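Local coordinates for protein thymine dioxygenase (PDB 5C3O) that probably acts as an iron- and 2-oxoglutarate-dependent dioxygenase that hydroxylates the methyl group of thymine, here with calcium in the metal site, at residues A45-L50 with T251-A256; L233-P238 with K269-R274. All coordinates share one frame; numbering follows the deposited sequence.

Interaction 1 of 2, residues A45-L50 with T251-A256; sequences AGFIYL and TVVVNA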
loop_
_atom_site.group_PDB
_atom_site.type_symbol
_atom_site.label_atom_id
_atom_site.label_comp_id
_atom_site.label_asym_id
_atom_site.label_seq_id
_atom_site.Cartn_x
_atom_site.Cartn_y
_atom_site.Cartn_z
ATOM N N ALA A 45 -1.178 -14.311 -9.210
ATOM C CA ALA A 45 -0.565 -14.170 -7.880
ATOM C C ALA A 45 -1.392 -13.328 -6.901
ATOM O O ALA A 45 -1.286 -13.509 -5.683
ATOM C CB ALA A 45 0.829 -13.575 -8.015
ATOM N N GLY A 46 -2.186 -12.393 -7.427
ATOM C CA GLY A 46 -2.925 -11.441 -6.589
ATOM C C GLY A 46 -2.053 -10.301 -6.079
ATOM O O GLY A 46 -2.531 -9.431 -5.349
ATOM N N PHE A 47 -0.777 -10.314 -6.474
ATOM C CA PHE A 47 0.237 -9.356 -6.043
ATOM C C PHE A 47 1.053 -8.949 -7.257
ATOM O O PHE A 47 1.338 -9.790 -8.114
ATOM C CB PHE A 47 1.205 -10.001 -5.044
ATOM C CG PHE A 47 0.819 -9.827 -3.600
ATOM C CD1 PHE A 47 -0.110 -10.668 -3.006
ATOM C CD2 PHE A 47 1.421 -8.849 -2.825
ATOM C CE1 PHE A 47 -0.454 -10.516 -1.673
ATOM C CE2 PHE A 47 1.083 -8.695 -1.491
ATOM C CZ PHE A 47 0.142 -9.527 -0.916
ATOM N N ILE A 48 1.429 -7.675 -7.325
ATOM C CA ILE A 48 2.405 -7.184 -8.301
ATOM C C ILE A 48 3.332 -6.177 -7.626
ATOM O O ILE A 48 3.011 -5.640 -6.564
ATOM C CB ILE A 48 1.730 -6.493 -9.511
ATOM C CG1 ILE A 48 1.078 -5.170 -9.086
ATOM C CG2 ILE A 48 0.716 -7.421 -10.168
ATOM C CD1 ILE A 48 0.354 -4.444 -10.194
ATOM N N TYR A 49 4.484 -5.941 -8.239
ATOM C CA TYR A 49 5.345 -4.825 -7.876
ATOM C C TYR A 49 5.265 -3.817 -9.005
ATOM O O TYR A 49 5.318 -4.204 -10.176
ATOM C CB TYR A 49 6.805 -5.263 -7.762
ATOM C CG TYR A 49 7.213 -6.006 -6.504
ATOM C CD1 TYR A 49 6.431 -7.022 -5.971
ATOM C CD2 TYR A 49 8.434 -5.733 -5.892
ATOM C CE1 TYR A 49 6.834 -7.719 -4.841
ATOM C CE2 TYR A 49 8.848 -6.429 -4.769
ATOM C CZ TYR A 49 8.046 -7.419 -4.248
ATOM O OH TYR A 49 8.453 -8.107 -3.128
ATOM N N LEU A 50 5.162 -2.535 -8.666
ATOM C CA LEU A 50 5.278 -1.468 -9.653
ATOM C C LEU A 50 6.551 -0.643 -9.456
ATOM O O LEU A 50 6.939 -0.357 -8.326
ATOM C CB LEU A 50 4.066 -0.540 -9.583
ATOM C CG LEU A 50 2.700 -1.129 -9.941
ATOM C CD1 LEU A 50 1.599 -0.116 -9.648
ATOM C CD2 LEU A 50 2.665 -1.557 -11.396
ATOM N N THR A 251 10.235 0.731 -5.403
ATOM C CA THR A 251 9.180 -0.143 -5.865
ATOM C C THR A 251 8.036 -0.070 -4.851
ATOM O O THR A 251 8.264 0.160 -3.667
ATOM C CB THR A 251 9.729 -1.583 -6.031
ATOM O OG1 THR A 251 9.358 -2.105 -7.313
ATOM C CG2 THR A 251 9.262 -2.518 -4.924
ATOM N N VAL A 252 6.807 -0.244 -5.325
ATOM C CA VAL A 252 5.646 -0.338 -4.442
ATOM C C VAL A 252 4.972 -1.684 -4.675
ATOM O O VAL A 252 4.826 -2.124 -5.814
ATOM C CB VAL A 252 4.659 0.845 -4.643
ATOM C CG1 VAL A 252 4.033 0.842 -6.026
ATOM C CG2 VAL A 252 3.584 0.836 -3.565
ATOM N N VAL A 253 4.582 -2.344 -3.593
ATOM C CA VAL A 253 3.939 -3.649 -3.686
ATOM C C VAL A 253 2.434 -3.416 -3.671
ATOM O O VAL A 253 1.928 -2.689 -2.827
ATOM C CB VAL A 253 4.360 -4.578 -2.528
ATOM C CG1 VAL A 253 3.843 -5.995 -2.758
ATOM C CG2 VAL A 253 5.877 -4.592 -2.381
ATOM N N VAL A 254 1.731 -4.022 -4.624
ATOM C CA VAL A 254 0.297 -3.836 -4.759
ATOM C C VAL A 254 -0.409 -5.184 -4.764
ATOM O O VAL A 254 -0.045 -6.070 -5.529
ATOM C CB VAL A 254 -0.050 -3.081 -6.059
ATOM C CG1 VAL A 254 -1.516 -2.673 -6.063
ATOM C CG2 VAL A 254 0.843 -1.858 -6.214
ATOM N N ASN A 255 -1.419 -5.336 -3.916
ATOM C CA ASN A 255 -2.215 -6.554 -3.911
ATOM C C ASN A 255 -3.701 -6.267 -3.896
ATOM O O ASN A 255 -4.143 -5.236 -3.389
ATOM C CB ASN A 255 -1.849 -7.453 -2.732
ATOM C CG ASN A 255 -2.246 -6.864 -1.392
ATOM O OD1 ASN A 255 -1.629 -5.914 -0.917
ATOM N ND2 ASN A 255 -3.273 -7.434 -0.769
ATOM N N ALA A 256 -4.462 -7.190 -4.476
ATOM C CA ALA A 256 -5.908 -7.096 -4.492
ATOM C C ALA A 256 -6.467 -7.606 -3.170
ATOM O O ALA A 256 -5.932 -8.546 -2.585
ATOM C CB ALA A 256 -6.472 -7.898 -5.656
HETATM O O HOH W 1 -3.974 -10.241 -3.000
#
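Phe47 lies beside Asn255, its non-hydrogen-bonded partner in an antiparallel pair. CB only brushes Val254 O, at 4.2 Å. CG and CD1 both face Asn255 CB, CD2 also meets Val253 CG1 at the ring edge (3.7 Å), and CZ closes on Asn255 CB at 3.4 Å. That CB sits over the ring centre, 7° off the normal, a CH-pi contact; the amide beyond it stacks with its plane 13° from the ring's. Asn255 CG stands between its own N and carbonyl carbon (chi1 68°), which lays the amide along the ring while ND2 reaches Asp218 of the metal site. Replacing Phe47 by an alanine would probably strip Asn255 CB and its amide of the ring they pack on. On the same face Val253 CG2 covers the Tyr49 ring centre. The reverse face pairs Ile48 CG1 with Val254 CB and Leu50 CD1 with Val254 CG2, and Phe42 of helix 28-44 packs on Ile48 and Val254. Between the strands Val254 N gives Ile48 O a nearly straight 2.8 Å bond, and Leu50 O accepts both Val252 N and Thr251 OG1, the hydroxyl standing above the carbonyl plane. Strand 47-51 thus extends the major sheet of the double-stranded beta-helix, antiparallel to 251-256.

Interaction 2 of 2, residues L233-P238 with K269-R274; sequences LQVKSP and KSTVHR. With CA (calcium ion), chain H.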
loop_
_atom_site.group_PDB
_atom_site.type_symbol
_atom_site.label_atom_id
_atom_site.label_comp_id
_atom_site.label_asym_id
_atom_site.label_seq_id
_atom_site.Cartn_x
_atom_site.Cartn_y
_atom_site.Cartn_z
ATOM N N LEU A 233 7.389 -9.117 4.600
ATOM C CA LEU A 233 6.143 -9.595 3.996
ATOM C C LEU A 233 6.321 -10.965 3.348
ATOM O O LEU A 233 7.306 -11.204 2.647
ATOM C CB LEU A 233 5.637 -8.591 2.945
ATOM C CG LEU A 233 4.417 -8.992 2.105
ATOM C CD1 LEU A 233 3.183 -9.159 2.977
ATOM C CD2 LEU A 233 4.152 -7.966 1.013
ATOM N N GLN A 234 5.349 -11.847 3.566
ATOM C CA GLN A 234 5.335 -13.159 2.920
ATOM C C GLN A 234 3.989 -13.454 2.274
ATOM O O GLN A 234 2.945 -13.177 2.856
ATOM C CB GLN A 234 5.667 -14.259 3.927
ATOM C CG GLN A 234 7.136 -14.322 4.301
ATOM C CD GLN A 234 7.439 -15.386 5.347
ATOM O OE1 GLN A 234 6.553 -15.839 6.079
ATOM N NE2 GLN A 234 8.702 -15.782 5.427
ATOM N N VAL A 235 4.032 -14.050 1.084
ATOM C CA VAL A 235 2.836 -14.368 0.310
ATOM C C VAL A 235 2.768 -15.876 0.076
ATOM O O VAL A 235 3.765 -16.490 -0.308
ATOM C CB VAL A 235 2.856 -13.625 -1.044
ATOM C CG1 VAL A 235 1.596 -13.916 -1.851
ATOM C CG2 VAL A 235 3.014 -12.125 -0.819
ATOM N N LYS A 236 1.595 -16.465 0.304
ATOM C CA LYS A 236 1.411 -17.903 0.119
ATOM C C LYS A 236 1.479 -18.294 -1.361
ATOM O O LYS A 236 0.897 -17.628 -2.220
ATOM C CB LYS A 236 0.079 -18.374 0.714
ATOM C CG LYS A 236 0.001 -19.888 0.895
ATOM C CD LYS A 236 -1.421 -20.388 1.120
ATOM C CE LYS A 236 -1.889 -20.150 2.547
ATOM N NZ LYS A 236 -3.310 -20.557 2.735
ATOM N N SER A 237 2.192 -19.381 -1.642
ATOM C CA SER A 237 2.284 -19.932 -2.991
ATOM C C SER A 237 1.029 -20.745 -3.292
ATOM O O SER A 237 0.264 -21.060 -2.375
ATOM C CB SER A 237 3.521 -20.830 -3.112
ATOM O OG SER A 237 3.313 -22.079 -2.472
ATOM N N PRO A 238 0.807 -21.090 -4.577
ATOM C CA PRO A 238 -0.301 -21.991 -4.899
ATOM C C PRO A 238 -0.136 -23.385 -4.280
ATOM O O PRO A 238 -1.133 -24.061 -4.019
ATOM C CB PRO A 238 -0.266 -22.067 -6.432
ATOM C CG PRO A 238 1.108 -21.639 -6.816
ATOM C CD PRO A 238 1.498 -20.621 -5.792
ATOM N N LYS A 269 -7.594 -12.688 -7.637
ATOM C CA LYS A 269 -7.316 -13.308 -6.348
ATOM C C LYS A 269 -7.000 -12.288 -5.259
ATOM O O LYS A 269 -6.212 -11.358 -5.468
ATOM C CB LYS A 269 -6.130 -14.262 -6.460
ATOM C CG LYS A 269 -6.291 -15.314 -7.537
ATOM C CD LYS A 269 -5.314 -16.459 -7.334
ATOM C CE LYS A 269 -5.495 -17.533 -8.395
ATOM N NZ LYS A 269 -4.315 -18.436 -8.439
ATOM N N SER A 270 -7.631 -12.483 -4.105
ATOM C CA SER A 270 -7.222 -11.860 -2.861
ATOM C C SER A 270 -6.388 -12.911 -2.137
ATOM O O SER A 270 -6.930 -13.827 -1.523
ATOM C CB SER A 270 -8.447 -11.459 -2.035
ATOM O OG SER A 270 -8.070 -10.727 -0.884
ATOM N N THR A 271 -5.068 -12.784 -2.245
ATOM C CA THR A 271 -4.130 -13.821 -1.825
ATOM C C THR A 271 -3.725 -13.690 -0.353
ATOM O O THR A 271 -3.460 -12.591 0.142
ATOM C CB THR A 271 -2.870 -13.792 -2.712
ATOM O OG1 THR A 271 -3.245 -13.997 -4.081
ATOM C CG2 THR A 271 -1.878 -14.873 -2.305
ATOM N N VAL A 272 -3.673 -14.831 0.332
ATOM C CA VAL A 272 -3.279 -14.899 1.738
ATOM C C VAL A 272 -1.816 -14.484 1.878
ATOM O O VAL A 272 -0.970 -14.876 1.075
ATOM C CB VAL A 272 -3.472 -16.323 2.311
ATOM C CG1 VAL A 272 -2.928 -16.428 3.733
ATOM C CG2 VAL A 272 -4.945 -16.720 2.277
ATOM N N HIS A 273 -1.531 -13.677 2.889
ATOM C CA HIS A 273 -0.171 -13.212 3.140
ATOM C C HIS A 273 -0.005 -12.850 4.618
ATOM O O HIS A 273 -0.974 -12.870 5.376
ATOM C CB HIS A 273 0.145 -12.008 2.244
ATOM C CG HIS A 273 -0.726 -10.823 2.502
ATOM N ND1 HIS A 273 -2.045 -10.767 2.106
ATOM C CD2 HIS A 273 -0.467 -9.648 3.118
ATOM C CE1 HIS A 273 -2.562 -9.607 2.470
ATOM N NE2 HIS A 273 -1.626 -8.912 3.091
ATOM N N ARG A 274 1.219 -12.529 5.026
ATOM C CA ARG A 274 1.499 -12.188 6.424
ATOM C C ARG A 274 2.806 -11.418 6.548
ATOM O O ARG A 274 3.681 -11.534 5.689
ATOM C CB ARG A 274 1.579 -13.460 7.279
ATOM C CG ARG A 274 2.824 -14.296 7.010
ATOM C CD ARG A 274 2.778 -15.662 7.672
ATOM N NE ARG A 274 3.988 -16.426 7.371
ATOM C CZ ARG A 274 4.190 -17.701 7.706
ATOM N NH1 ARG A 274 3.261 -18.387 8.368
ATOM N NH2 ARG A 274 5.332 -18.295 7.374
HETATM CA CA CA H . -2.384 -7.307 4.412
HETATM O O HOH W 2 -0.157 -7.020 5.079
HETATM O O HOH W 3 -1.010 -6.104 2.781
#
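Gln234 OE1 is gripped by two nitrogens of Arg274, NE at 2.9 Å and NH2 at 3.0 Å. Both approach side-on, with the oxygen only 2° out of the guanidinium plane; the amide plane is turned 30° from it, so the groups are nearly coplanar. Arg274 gets there with an extended chain from CG to NE, set off by CG lying between its backbone N and carbonyl carbon (chi1 71°). At the other end of the amide, NE2 of Gln234 bonds to Asp244, which fixes the amide's rotation from both sides, while Phe242 offers Arg274 a cation-pi contact. The backbones of the same two residues form an antiparallel hydrogen-bonded pair, Gln234 N meeting Arg274 O at 2.7 Å. Two residues on, Lys236 N donates to Val272 O almost straight, and the bent lysine chain lies alongside Val272, CE near CG1.

The side chains of Val235 and Thr271 cross at about a right angle, Val235 CG1 to Thr271 CG2 3.6 Å, while Thr271 OG1 bonds to Ala45 O. Leu233 CD1 touches the edge of the His273 ring at CD2 (3.7 Å). His273 ND1 donates a hydrogen bond to Thr271 O, 3.0 Å away and with the donor in the carbonyl plane, which holds the ring's rotation and presents NE2 to the calcium ion at 2.2 Å. Two waters, His216 and Asp218 also bind that ion. The second-shell carbonyl and the short strand pair thereby position the distal histidine of the His-X-Asp...His facial triad characteristic of 2-oxoglutarate-dependent oxygenases.

Overall arrangement
Interaction 1 is core: every touching residue is buried, and it joins strands 47-51 and 251-256 within the large mixed sheet. Interaction 2 belongs to the smaller three-stranded sheet and is partly buried, with Lys236, Val272 and Arg274 nearer solvent. The chemistry follows: aromatic and aliphatic packing over a regular backbone ladder in the first, an amide-guanidinium grip and a metal ligand in the second. Their centres lie 11 Å apart and they touch directly, Ala45 O meeting Thr271 OG1 at 2.6 Å in a probable hydrogen bond. Phe47 meets the His273 ring edge-to-face, and Asn255 ND2 hydrogen-bonds to Asp218, so both contacts border one metal site from adjoining sheets.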